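Local coordinates for hypothetical protein (Legionella pneumophila subsp. pneumophila, PDB 4KH9) that is of unknown function but binds calcium and is built from three domains, the central and C-terminal ones resembling E-set folds, at residues Pro266-Met271 with Ser293-Gln298; Gln317-Leu322 with Ile352-Leu357. All coordinates share one frame; numbering follows the deposited sequence.

In the fold
Both contacts belong to the C-terminal domain, and their centres lie about 6 Å apart. Contact 1 spans two sheets, from strand 268-278 to strand 293-302, whereas contact 2 follows one, reaching from strand 312-322 past strand 293-302 to Tyr354, just beyond strand 345-353. Strand 293-302 is common ground: Leu297 N lies 2.7 Å from Arg318 O in a probable hydrogen bond, and Ala296 CB packs 3.4 Å from Tyr354 CE2. A second tie is Ser267 OG, 2.7 Å from Asp353 OD2. Asp27, seen to bind calcium in a structure of this protein though without an ion here, is about 5 Å, side chain to side chain, from Gln317 but about 11 Å from Leu297.

Contact 1 of 2, residues Pro266-Met271 with Ser293-Gln298; sequences PSASLM and SRYALQ
Tyr295 reaches from strand 293-302 to Ser267 and Ala268, and the outer part of its ring and its hydroxyl do the touching. At the root, CB of Tyr295 is still 5.7 Å from Ala268 CB. With CG anti to the carbonyl carbon (chi1 -63°), the ring is carried across the gap: Tyr295 CD1 comes to 4.1 Å from Ala268 CB, and Tyr295 CE1 to 3.6 Å from the same methyl. Tyr295 CE1 is also 3.6 Å from Ser267 OG, which lies at the ring edge, in its plane. At the tip, Tyr295 OH packs 3.4 Å from Ser267 CB; its hydrogen-bond partner is Thr291 O, just ahead of its own strand, while Ser267 OG is bonded to Asp353. The nearest CA atoms of the two segments stand 8.5 Å apart, at Ala268 and Tyr295, a spacing too wide for backbone pairing and filled mainly by side chains, as between the two facing sheets of an immunoglobulin-like beta sandwich, the architecture of the E-set clan. Two residues further along, Leu297 CD1 meets both branches of Leu270, its CD1 and CD2, each at 3.8 Å. Val285 of strand 281-289 touches both leucines, and Leu349 packs against Leu270.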
# COMPACT_ATOMS: atom_id res chain seq x y z
N PRO A 266 -17.91 5.90 0.88
CA PRO A 266 -18.97 5.73 -0.13
C PRO A 266 -19.82 7.00 -0.24
O PRO A 266 -20.97 7.05 0.19
CB PRO A 266 -19.77 4.53 0.41
CG PRO A 266 -19.58 4.59 1.90
CD PRO A 266 -18.20 5.14 2.12
N SER A 267 -19.21 8.07 -0.81
CA SER A 267 -19.77 9.43 -0.94
C SER A 267 -20.98 9.50 -1.87
O SER A 267 -21.71 10.49 -1.85
CB SER A 267 -18.70 10.38 -1.45
OG SER A 267 -17.98 9.81 -2.55
N ALA A 268 -21.17 8.47 -2.71
CA ALA A 268 -22.29 8.38 -3.64
C ALA A 268 -22.49 6.94 -4.08
O ALA A 268 -21.54 6.15 -4.09
CB ALA A 268 -22.07 9.28 -4.86
N SER A 269 -23.75 6.58 -4.40
CA SER A 269 -24.08 5.23 -4.83
C SER A 269 -25.03 5.23 -6.01
O SER A 269 -25.87 6.11 -6.12
CB SER A 269 -24.72 4.46 -3.68
OG SER A 269 -23.79 4.28 -2.62
N LEU A 270 -24.89 4.23 -6.88
CA LEU A 270 -25.79 3.98 -8.01
C LEU A 270 -26.95 3.12 -7.50
O LEU A 270 -26.72 2.18 -6.73
CB LEU A 270 -25.07 3.29 -9.18
CG LEU A 270 -23.83 3.98 -9.75
CD1 LEU A 270 -23.18 3.09 -10.80
CD2 LEU A 270 -24.15 5.35 -10.34
N MSE A 271 -28.20 3.43 -7.93
CA MSE A 271 -29.37 2.69 -7.43
C MSE A 271 -30.13 1.91 -8.52
O MSE A 271 -30.41 0.73 -8.33
CB MSE A 271 -30.34 3.65 -6.74
CG MSE A 271 -29.74 4.34 -5.52
SE MSE A 271 -30.88 5.76 -4.85
CE MSE A 271 -32.45 4.66 -4.27
N SER A 293 -19.50 17.13 -4.81
CA SER A 293 -18.21 16.85 -5.45
C SER A 293 -18.40 16.62 -6.92
O SER A 293 -19.52 16.63 -7.41
CB SER A 293 -17.55 15.61 -4.81
OG SER A 293 -16.21 15.44 -5.21
N ARG A 294 -17.29 16.37 -7.61
CA ARG A 294 -17.33 16.00 -9.02
C ARG A 294 -17.27 14.48 -9.11
O ARG A 294 -16.38 13.84 -8.56
CB ARG A 294 -16.20 16.67 -9.82
CG ARG A 294 -16.29 16.38 -11.31
CD ARG A 294 -15.22 17.12 -12.07
NE ARG A 294 -15.38 16.92 -13.51
CZ ARG A 294 -16.32 17.49 -14.26
NH1 ARG A 294 -17.23 18.29 -13.72
NH2 ARG A 294 -16.38 17.23 -15.56
N TYR A 295 -18.23 13.91 -9.82
CA TYR A 295 -18.33 12.46 -9.98
C TYR A 295 -18.34 12.07 -11.44
O TYR A 295 -18.87 12.81 -12.29
CB TYR A 295 -19.62 11.95 -9.31
CG TYR A 295 -19.67 12.16 -7.82
CD1 TYR A 295 -19.17 11.21 -6.94
CD2 TYR A 295 -20.26 13.30 -7.28
CE1 TYR A 295 -19.21 11.41 -5.55
CE2 TYR A 295 -20.34 13.49 -5.90
CZ TYR A 295 -19.82 12.54 -5.04
OH TYR A 295 -19.84 12.74 -3.67
N ALA A 296 -17.81 10.88 -11.73
CA ALA A 296 -17.84 10.36 -13.09
C ALA A 296 -18.47 9.01 -13.10
O ALA A 296 -18.08 8.13 -12.34
CB ALA A 296 -16.45 10.30 -13.70
N LEU A 297 -19.46 8.85 -13.94
CA LEU A 297 -20.11 7.57 -14.16
C LEU A 297 -19.51 6.96 -15.41
O LEU A 297 -19.64 7.54 -16.48
CB LEU A 297 -21.61 7.76 -14.29
CG LEU A 297 -22.42 6.52 -14.69
CD1 LEU A 297 -22.28 5.39 -13.65
CD2 LEU A 297 -23.85 6.89 -14.91
N GLN A 298 -18.85 5.80 -15.27
CA GLN A 298 -18.21 5.11 -16.38
C GLN A 298 -18.87 3.77 -16.63
O GLN A 298 -19.16 3.06 -15.68
CB GLN A 298 -16.73 4.91 -16.08
CG GLN A 298 -15.88 4.78 -17.32
CD GLN A 298 -14.46 4.46 -16.98
OE1 GLN A 298 -14.01 3.31 -17.14
NE2 GLN A 298 -13.72 5.46 -16.51

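Contact 2 of 2, residues Gln317-Leu322 with Ile352-Leu357; sequences QRAQWL and IDYGQL
The phenol ring of Tyr354 and the side-chain amide of Gln317 approach from opposite directions with their planes 86° apart, nearly perpendicular. The phenol end does the touching: Tyr354 OH is 3.7 Å from Gln317 NE2, too far for a hydrogen bond, so the approach counts as packing. Lower on the ring, the methyl of Ala319 comes in obliquely, its CB 4.4 Å from Tyr354 CE2. Gln317 reaches this position fully stretched, with CG anti to the backbone N and the chain extended beyond it, while its OE1 is bonded to Gln298 NE2 on the intervening strand. The 8.8 Å between the CA atoms of Ala319 and Ile352 is consistent with one strand lying between them, and strand 293-302 does, in a five-stranded antiparallel sheet, completed by strand 25-29 from the N-terminal part of the chain, of a domain that is probably immunoglobulin-like, as its E-set clan suggests. Tyr354 stands where strand 345-353 gives way to a turn. There Asp353 forms an Asx turn: Gly355 N donates to its OD1 over 2.8 Å with a bent angle of 138°, meeting the carboxylate from above its plane. Gln356 NE2 reaches Asp353 OD2 at 3.0 Å along a much straighter line, 169°. Ser293 adds a bond to OD1, and Ser267 and Tyr12 add theirs to OD2, at least five bonds on a buried carboxylate, which probably favour its ionised form. The backbone O of Asp353 also takes two donors, Gln356 N at 3.1 Å and Leu357 N at 2.7 Å.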
# COMPACT_ATOMS: atom_id res chain seq x y z
N GLN A 317 -18.36 7.80 -20.56
CA GLN A 317 -18.15 8.42 -19.28
C GLN A 317 -18.89 9.75 -19.17
O GLN A 317 -18.68 10.65 -19.98
CB GLN A 317 -16.64 8.63 -19.03
CG GLN A 317 -16.36 9.20 -17.66
CD GLN A 317 -14.89 9.25 -17.37
OE1 GLN A 317 -14.34 8.30 -16.82
NE2 GLN A 317 -14.23 10.33 -17.75
N ARG A 318 -19.72 9.88 -18.13
CA ARG A 318 -20.45 11.10 -17.79
C ARG A 318 -19.87 11.68 -16.51
O ARG A 318 -19.96 11.05 -15.46
CB ARG A 318 -21.97 10.80 -17.62
CG ARG A 318 -22.82 11.98 -17.07
CD ARG A 318 -23.02 13.15 -18.04
NE ARG A 318 -23.74 12.73 -19.24
CZ ARG A 318 -24.06 13.52 -20.26
NH1 ARG A 318 -23.76 14.81 -20.22
NH2 ARG A 318 -24.68 13.03 -21.32
N ALA A 319 -19.26 12.86 -16.60
CA ALA A 319 -18.66 13.55 -15.45
C ALA A 319 -19.37 14.88 -15.21
O ALA A 319 -19.56 15.66 -16.15
CB ALA A 319 -17.17 13.77 -15.67
N GLN A 320 -19.85 15.10 -13.99
CA GLN A 320 -20.55 16.34 -13.63
C GLN A 320 -20.40 16.63 -12.14
O GLN A 320 -19.96 15.77 -11.38
CB GLN A 320 -22.04 16.31 -14.03
CG GLN A 320 -22.87 15.13 -13.56
CD GLN A 320 -24.19 15.14 -14.28
OE1 GLN A 320 -24.37 14.48 -15.31
NE2 GLN A 320 -25.13 15.93 -13.78
N TRP A 321 -20.73 17.87 -11.75
CA TRP A 321 -20.74 18.31 -10.36
C TRP A 321 -22.07 17.90 -9.75
O TRP A 321 -23.11 18.21 -10.36
CB TRP A 321 -20.54 19.82 -10.24
CG TRP A 321 -20.64 20.31 -8.83
CD1 TRP A 321 -21.75 20.79 -8.19
CD2 TRP A 321 -19.57 20.33 -7.86
NE1 TRP A 321 -21.44 21.10 -6.88
CE2 TRP A 321 -20.11 20.83 -6.66
CE3 TRP A 321 -18.19 20.04 -7.93
CZ2 TRP A 321 -19.35 20.97 -5.50
CZ3 TRP A 321 -17.43 20.19 -6.79
CH2 TRP A 321 -18.00 20.67 -5.59
N LEU A 322 -22.05 17.22 -8.58
CA LEU A 322 -23.31 16.80 -7.95
C LEU A 322 -23.38 17.25 -6.50
O LEU A 322 -22.48 16.98 -5.71
CB LEU A 322 -23.50 15.26 -8.04
CG LEU A 322 -23.53 14.60 -9.43
CD1 LEU A 322 -23.38 13.09 -9.32
CD2 LEU A 322 -24.79 14.96 -10.21
N ILE A 352 -16.85 7.28 -9.95
CA ILE A 352 -15.61 7.84 -9.42
C ILE A 352 -15.91 9.16 -8.73
O ILE A 352 -16.65 9.96 -9.28
CB ILE A 352 -14.52 8.03 -10.54
CG1 ILE A 352 -14.17 6.70 -11.22
CG2 ILE A 352 -13.22 8.68 -9.97
CD1 ILE A 352 -13.38 6.79 -12.50
N ASP A 353 -15.29 9.39 -7.60
CA ASP A 353 -15.34 10.66 -6.88
C ASP A 353 -14.01 11.33 -7.12
O ASP A 353 -13.01 10.87 -6.57
CB ASP A 353 -15.64 10.46 -5.38
CG ASP A 353 -15.67 11.71 -4.51
OD1 ASP A 353 -15.32 12.80 -5.03
OD2 ASP A 353 -16.08 11.61 -3.35
N TYR A 354 -13.97 12.44 -7.89
CA TYR A 354 -12.71 13.12 -8.18
C TYR A 354 -12.16 13.87 -6.98
O TYR A 354 -10.98 14.20 -6.97
CB TYR A 354 -12.86 14.08 -9.36
CG TYR A 354 -12.92 13.35 -10.68
CD1 TYR A 354 -11.78 12.80 -11.25
CD2 TYR A 354 -14.11 13.26 -11.39
CE1 TYR A 354 -11.82 12.17 -12.49
CE2 TYR A 354 -14.16 12.64 -12.64
CZ TYR A 354 -13.02 12.08 -13.17
OH TYR A 354 -13.05 11.45 -14.39
N GLY A 355 -13.00 14.09 -5.95
CA GLY A 355 -12.56 14.69 -4.70
C GLY A 355 -11.66 13.73 -3.95
O GLY A 355 -10.75 14.15 -3.24
N GLN A 356 -11.89 12.42 -4.12
CA GLN A 356 -11.14 11.35 -3.48
C GLN A 356 -10.16 10.71 -4.44
O GLN A 356 -9.19 10.10 -3.98
CB GLN A 356 -12.09 10.27 -2.96
CG GLN A 356 -12.86 10.68 -1.71
CD GLN A 356 -13.66 9.52 -1.20
OE1 GLN A 356 -13.12 8.60 -0.58
NE2 GLN A 356 -14.93 9.49 -1.51
N LEU A 357 -10.43 10.80 -5.75
CA LEU A 357 -9.70 10.14 -6.82
C LEU A 357 -9.77 8.63 -6.56
O LEU A 357 -8.78 7.90 -6.66
CB LEU A 357 -8.26 10.67 -6.98
CG LEU A 357 -8.13 12.08 -7.54
CD1 LEU A 357 -6.73 12.64 -7.30
CD2 LEU A 357 -8.44 12.10 -9.04